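Local coordinates for 2,3,4,5-tetrahydropyridine-2,6-dicarboxylate N-succinyltransferase (Campylobacter jejuni, PDB 2RIJ), which catalyses the transfer of a succinyl group from succinyl-CoA to tetrahydrodipicolinate, the first step of the succinylase route from this compound towards L-lysine, at the interface of chains A and B. Residues are numbered along the deposited sequence; one frame, centred on the assembly and turned at random. Chains: chain A/B, Putative 2,3,4,5-tetrahydropyridine-2-carboxylate N- succinyltransferase.

Contact 1: the interface of chains A and B. Residues chain A 209, 213-215, 218-220; chain B 169, 180, 201-202.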
loop_
_atom_site.group_PDB
_atom_site.type_symbol
_atom_site.label_atom_id
_atom_site.label_comp_id
_atom_site.label_asym_id
_atom_site.label_seq_id
_atom_site.Cartn_x
_atom_site.Cartn_y
_atom_site.Cartn_z
ATOM N N LEU A 209 -38.163 19.963 23.142
ATOM C CA LEU A 209 -39.531 20.243 22.760
ATOM C C LEU A 209 -40.498 20.279 23.955
ATOM O O LEU A 209 -41.627 20.694 23.814
ATOM C CB LEU A 209 -39.993 19.288 21.627
ATOM C CG LEU A 209 -39.400 19.582 20.245
ATOM C CD1 LEU A 209 -39.802 18.403 19.299
ATOM C CD2 LEU A 209 -39.848 20.955 19.677
ATOM N N ILE A 213 -40.374 26.266 21.396
ATOM C CA ILE A 213 -41.174 26.207 20.201
ATOM C C ILE A 213 -40.269 26.590 19.049
ATOM O O ILE A 213 -39.816 27.743 18.983
ATOM C CB ILE A 213 -42.378 27.165 20.276
ATOM C CG1 ILE A 213 -43.261 26.835 21.485
ATOM C CG2 ILE A 213 -43.226 27.127 18.940
ATOM C CD1 ILE A 213 -44.311 27.926 21.875
ATOM N N PRO A 214 -40.001 25.650 18.133
ATOM C CA PRO A 214 -39.140 25.994 16.990
ATOM C C PRO A 214 -39.735 27.108 16.122
ATOM O O PRO A 214 -40.939 27.349 16.172
ATOM C CB PRO A 214 -39.145 24.700 16.170
ATOM C CG PRO A 214 -39.369 23.630 17.135
ATOM C CD PRO A 214 -40.386 24.217 18.078
ATOM N N GLU A 215 -38.883 27.734 15.337
ATOM C CA GLU A 215 -39.294 28.688 14.289
ATOM C C GLU A 215 -40.092 27.914 13.269
ATOM O O GLU A 215 -40.050 26.668 13.208
ATOM C CB GLU A 215 -38.066 29.279 13.609
ATOM C CG GLU A 215 -37.189 30.129 14.519
ATOM C CD GLU A 215 -36.072 29.343 15.222
ATOM O OE1 GLU A 215 -36.041 28.080 15.161
ATOM O OE2 GLU A 215 -35.222 30.010 15.846
ATOM N N THR A 218 -38.027 25.447 11.207
ATOM C CA THR A 218 -37.179 24.521 11.945
ATOM C C THR A 218 -37.963 23.279 12.226
ATOM O O THR A 218 -39.119 23.305 12.682
ATOM C CB THR A 218 -36.674 25.154 13.221
ATOM O OG1 THR A 218 -35.913 26.291 12.864
ATOM C CG2 THR A 218 -35.837 24.194 14.062
ATOM N N ARG A 219 -37.345 22.155 11.918
ATOM C CA ARG A 219 -38.000 20.841 12.122
ATOM C C ARG A 219 -37.172 19.918 12.984
ATOM O O ARG A 219 -35.946 19.836 12.816
ATOM C CB ARG A 219 -38.256 20.227 10.768
ATOM C CG ARG A 219 -39.077 21.146 9.871
ATOM C CD ARG A 219 -39.445 20.498 8.548
ATOM N NE ARG A 219 -38.284 20.373 7.676
ATOM C CZ ARG A 219 -37.997 19.382 6.845
ATOM N NH1 ARG A 219 -38.740 18.282 6.732
ATOM N NH2 ARG A 219 -36.905 19.497 6.106
ATOM N N ILE A 220 -37.844 19.199 13.886
ATOM C CA ILE A 220 -37.209 18.213 14.740
ATOM C C ILE A 220 -38.095 17.009 14.637
ATOM O O ILE A 220 -39.247 16.997 15.164
ATOM C CB ILE A 220 -37.144 18.669 16.189
ATOM C CG1 ILE A 220 -36.286 19.918 16.330
ATOM C CG2 ILE A 220 -36.728 17.517 17.096
ATOM C CD1 ILE A 220 -36.454 20.643 17.702
ATOM N N ASN B 169 -45.521 23.026 8.257
ATOM C CA ASN B 169 -44.696 22.573 9.376
ATOM C C ASN B 169 -45.476 22.834 10.657
ATOM O O ASN B 169 -45.819 23.972 10.970
ATOM C CB ASN B 169 -43.341 23.306 9.404
ATOM C CG ASN B 169 -42.391 22.751 10.440
ATOM O OD1 ASN B 169 -42.384 21.538 10.704
ATOM N ND2 ASN B 169 -41.594 23.631 11.064
ATOM N N LEU B 180 -47.763 25.926 15.123
ATOM C CA LEU B 180 -46.727 26.494 15.972
ATOM C C LEU B 180 -47.185 27.866 16.516
ATOM O O LEU B 180 -46.925 28.196 17.667
ATOM C CB LEU B 180 -45.375 26.598 15.213
ATOM C CG LEU B 180 -44.753 25.214 14.861
ATOM C CD1 LEU B 180 -43.611 25.354 13.863
ATOM C CD2 LEU B 180 -44.303 24.485 16.113
ATOM N N PHE B 201 -42.807 15.791 17.983
ATOM C CA PHE B 201 -42.006 16.198 16.840
ATOM C C PHE B 201 -42.609 17.428 16.151
ATOM O O PHE B 201 -43.759 17.800 16.393
ATOM C CB PHE B 201 -41.723 15.048 15.856
ATOM C CG PHE B 201 -42.934 14.490 15.098
ATOM C CD1 PHE B 201 -43.816 13.628 15.705
ATOM C CD2 PHE B 201 -43.138 14.798 13.783
ATOM C CE1 PHE B 201 -44.908 13.108 15.027
ATOM C CE2 PHE B 201 -44.192 14.256 13.086
ATOM C CZ PHE B 201 -45.092 13.414 13.709
ATOM N N VAL B 202 -41.794 18.078 15.355
ATOM C CA VAL B 202 -42.190 19.262 14.542
ATOM C C VAL B 202 -41.738 18.983 13.112
ATOM O O VAL B 202 -40.527 18.807 12.844
ATOM C CB VAL B 202 -41.614 20.595 15.082
ATOM C CG1 VAL B 202 -41.954 21.836 14.088
ATOM C CG2 VAL B 202 -42.026 20.820 16.555
#
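B:Val202 spreads its two methyls against different parts of chain A. CG1 of B:Val202 lies anti to the backbone N (chi1 175°) and comes 3.5 Å from the carbonyl O of A:Thr218. CG2 of B:Val202, anti to the carbonyl carbon instead, enters an apolar corner, 3.8 Å from CD2 of A:Leu209 and 3.9 Å from the ring carbon CG of A:Pro214, both side chains meeting it at a slant. The other methyl of A:Leu209, CD1, rests on the backbone of B:Phe201, 4.0 Å from its CA. Next to A:Pro214, the side chains of A:Ile213 and B:Leu180 run antiparallel, alongside one another, CG2 of A:Ile213 4.0 Å from CD2 of B:Leu180, while CD1 of B:Leu180 faces the carbonyl O of A:Glu215. On the opposite flank the amide of B:Asn169 does two jobs. ND2 of B:Asn169 gives a hydrogen bond of 3.0 Å to the carbonyl O of A:Thr218, which lies nearly in the amide plane, although the nitrogen stands 54° out of the carbonyl plane. The amide also packs against the CG methylene of A:Arg219, and the guanidinium is turned almost perpendicular to it. A:Thr218 OG1 in turn donates to the A:Glu215 carboxylate from above its plane, a bond within chain A that probably helps to hold the segment 215-218 in shape. The backbones join in an antiparallel bridge: A:Ile220 N donates to B:Val202 O at 2.9 Å, and B:Val202 N to A:Ile220 O at 2.8 Å, the second much straighter. Strand 219-220 of chain A thus pairs with strand 201-203 of chain B next to the left-handed beta-helix typical of the family, a contact between subunits of the homotrimer.

Contact 2: the interface of chains A and B. Residues chain A 48-50, 111, 114; chain B 187-189, 191-192.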
loop_
_atom_site.group_PDB
_atom_site.type_symbol
_atom_site.label_atom_id
_atom_site.label_comp_id
_atom_site.label_asym_id
_atom_site.label_seq_id
_atom_site.Cartn_x
_atom_site.Cartn_y
_atom_site.Cartn_z
ATOM N N PHE A 48 -40.354 27.968 31.990
ATOM C CA PHE A 48 -40.540 29.379 31.796
ATOM C C PHE A 48 -41.304 29.608 30.512
ATOM O O PHE A 48 -41.056 28.930 29.530
ATOM C CB PHE A 48 -39.176 30.085 31.648
ATOM C CG PHE A 48 -38.282 30.012 32.855
ATOM C CD1 PHE A 48 -37.479 28.916 33.078
ATOM C CD2 PHE A 48 -38.161 31.102 33.696
ATOM C CE1 PHE A 48 -36.603 28.837 34.123
ATOM C CE2 PHE A 48 -37.296 31.051 34.775
ATOM C CZ PHE A 48 -36.487 29.903 34.976
ATOM N N ALA A 49 -42.156 30.631 30.488
ATOM C CA ALA A 49 -42.796 31.037 29.249
ATOM C C ALA A 49 -42.204 32.315 28.687
ATOM O O ALA A 49 -42.561 32.707 27.576
ATOM C CB ALA A 49 -44.316 31.211 29.460
ATOM N N LEU A 50 -41.305 32.948 29.452
ATOM C CA LEU A 50 -40.662 34.215 29.063
ATOM C C LEU A 50 -39.286 34.267 29.703
ATOM O O LEU A 50 -39.153 34.045 30.905
ATOM C CB LEU A 50 -41.452 35.437 29.550
ATOM C CG LEU A 50 -42.774 35.833 28.896
ATOM C CD1 LEU A 50 -43.479 36.918 29.752
ATOM C CD2 LEU A 50 -42.573 36.287 27.438
ATOM N N LEU A 111 -47.809 38.008 31.974
ATOM C CA LEU A 111 -47.449 36.774 32.652
ATOM C C LEU A 111 -47.930 36.829 34.109
ATOM O O LEU A 111 -48.499 35.868 34.610
ATOM C CB LEU A 111 -45.917 36.531 32.584
ATOM C CG LEU A 111 -45.481 35.205 33.262
ATOM C CD1 LEU A 111 -45.914 34.014 32.379
ATOM C CD2 LEU A 111 -43.986 35.198 33.522
ATOM N N ILE A 114 -51.539 36.245 34.493
ATOM C CA ILE A 114 -51.812 34.803 34.337
ATOM C C ILE A 114 -51.464 34.026 35.603
ATOM O O ILE A 114 -52.238 33.210 36.056
ATOM C CB ILE A 114 -51.069 34.200 33.103
ATOM C CG1 ILE A 114 -51.754 34.631 31.807
ATOM C CG2 ILE A 114 -51.065 32.657 33.162
ATOM C CD1 ILE A 114 -50.871 34.604 30.532
ATOM N N GLU B 187 -48.515 30.067 24.901
ATOM C CA GLU B 187 -47.450 29.514 25.702
ATOM C C GLU B 187 -47.518 29.922 27.178
ATOM O O GLU B 187 -47.298 29.089 28.054
ATOM C CB GLU B 187 -46.073 29.879 25.124
ATOM C CG GLU B 187 -44.909 29.158 25.840
ATOM C CD GLU B 187 -43.522 29.657 25.425
ATOM O OE1 GLU B 187 -43.454 30.503 24.518
ATOM O OE2 GLU B 187 -42.521 29.215 26.049
HETATM N N MSE B 188 -47.702 31.215 27.459
HETATM C CA MSE B 188 -47.720 31.672 28.854
HETATM C C MSE B 188 -48.841 31.005 29.626
HETATM O O MSE B 188 -48.628 30.440 30.675
HETATM C CB MSE B 188 -47.939 33.172 28.925
HETATM C CG MSE B 188 -46.815 33.947 28.402
HETATM SE SE MSE B 188 -47.080 35.827 28.775
HETATM C CE MSE B 188 -45.465 36.431 27.963
ATOM N N ARG B 189 -50.032 31.055 29.047
ATOM C CA ARG B 189 -51.213 30.486 29.650
ATOM C C ARG B 189 -51.026 28.989 29.868
ATOM O O ARG B 189 -51.282 28.490 30.957
ATOM C CB ARG B 189 -52.423 30.792 28.760
ATOM C CG ARG B 189 -53.689 30.105 29.144
ATOM C CD ARG B 189 -54.833 30.471 28.182
ATOM N NE ARG B 189 -54.809 29.807 26.871
ATOM C CZ ARG B 189 -55.061 28.509 26.682
ATOM N NH1 ARG B 189 -55.319 27.707 27.717
ATOM N NH2 ARG B 189 -55.043 27.993 25.452
ATOM N N LYS B 191 -48.162 27.002 29.842
ATOM C CA LYS B 191 -47.100 26.615 30.768
ATOM C C LYS B 191 -47.419 26.985 32.219
ATOM O O LYS B 191 -47.110 26.242 33.120
ATOM C CB LYS B 191 -45.771 27.217 30.393
ATOM C CG LYS B 191 -45.176 26.629 29.145
ATOM C CD LYS B 191 -43.795 27.129 28.951
ATOM C CE LYS B 191 -43.008 26.293 27.975
ATOM N NZ LYS B 191 -41.719 26.967 27.681
HETATM N N MSE B 192 -47.997 28.150 32.451
HETATM C CA MSE B 192 -48.225 28.606 33.848
HETATM C C MSE B 192 -49.363 27.832 34.487
HETATM O O MSE B 192 -49.349 27.595 35.690
HETATM C CB MSE B 192 -48.514 30.104 33.898
HETATM C CG MSE B 192 -47.326 30.952 33.529
HETATM SE SE MSE B 192 -45.653 30.612 34.599
HETATM C CE MSE B 192 -44.604 29.481 33.372
#
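B:Met188, a selenomethionine, reaches from its helix between A:Ala49 and A:Ile114. At the base of the side chain CA of B:Met188 takes the methyl CB of A:Ala49 at 3.5 Å, a tight contact. CB of B:Met188 meets CD1 of A:Ile114 at 3.6 Å, the two side chains crossing at about a right angle. CG of B:Met188 passes 3.9 Å from A:Ala49 CB, and CD1 of A:Leu111 also lies nearby. The chain runs extended beyond CG (chi2 -172°), which carries SE of B:Met188, the selenium, to 3.9 Å from the backbone N of A:Leu111. The terminal CE points at A:Leu50, but it is modelled too close to that side chain and its exact placing is doubtful. One turn on, CB of B:Met192 touches CG2 of A:Ile114, and CG of B:Met192 lies 3.6 Å from CD1 of A:Leu111. Beside this apolar patch B:Lys191 stretches out, its CD near A:Phe48 O, and NZ of B:Lys191 donates to that carbonyl O at 2.8 Å. NZ of B:Lys191 also forms a salt bridge with B:Glu187, 2.9 Å from OE2, on the anti lone pair of that oxygen, so the carboxylate one turn back probably helps to position the lysine tip. Helix 180-192 of chain B thereby docks by its C-terminal half on the N-terminal region of chain A, against helix 107-117 and the end of strand 43-48.

Contact 1 and contact 2 belong to one interface between chains A and B, the centres of their C-alpha atoms about 18 Å apart. Helix 180-192 of chain B runs through both: its first residue takes part in contact 1 and its last turns in contact 2. On chain A the partners differ, residues 209-220 in the first and the N-terminal region in the second. The helix thus probably helps to set the neighbour's N-terminal region relative to its beta-helix within the trimer. The centre of contact 1 lies about 15 Å from A:Glu258, the predicted active-site residue, and that of contact 2 about 32 Å.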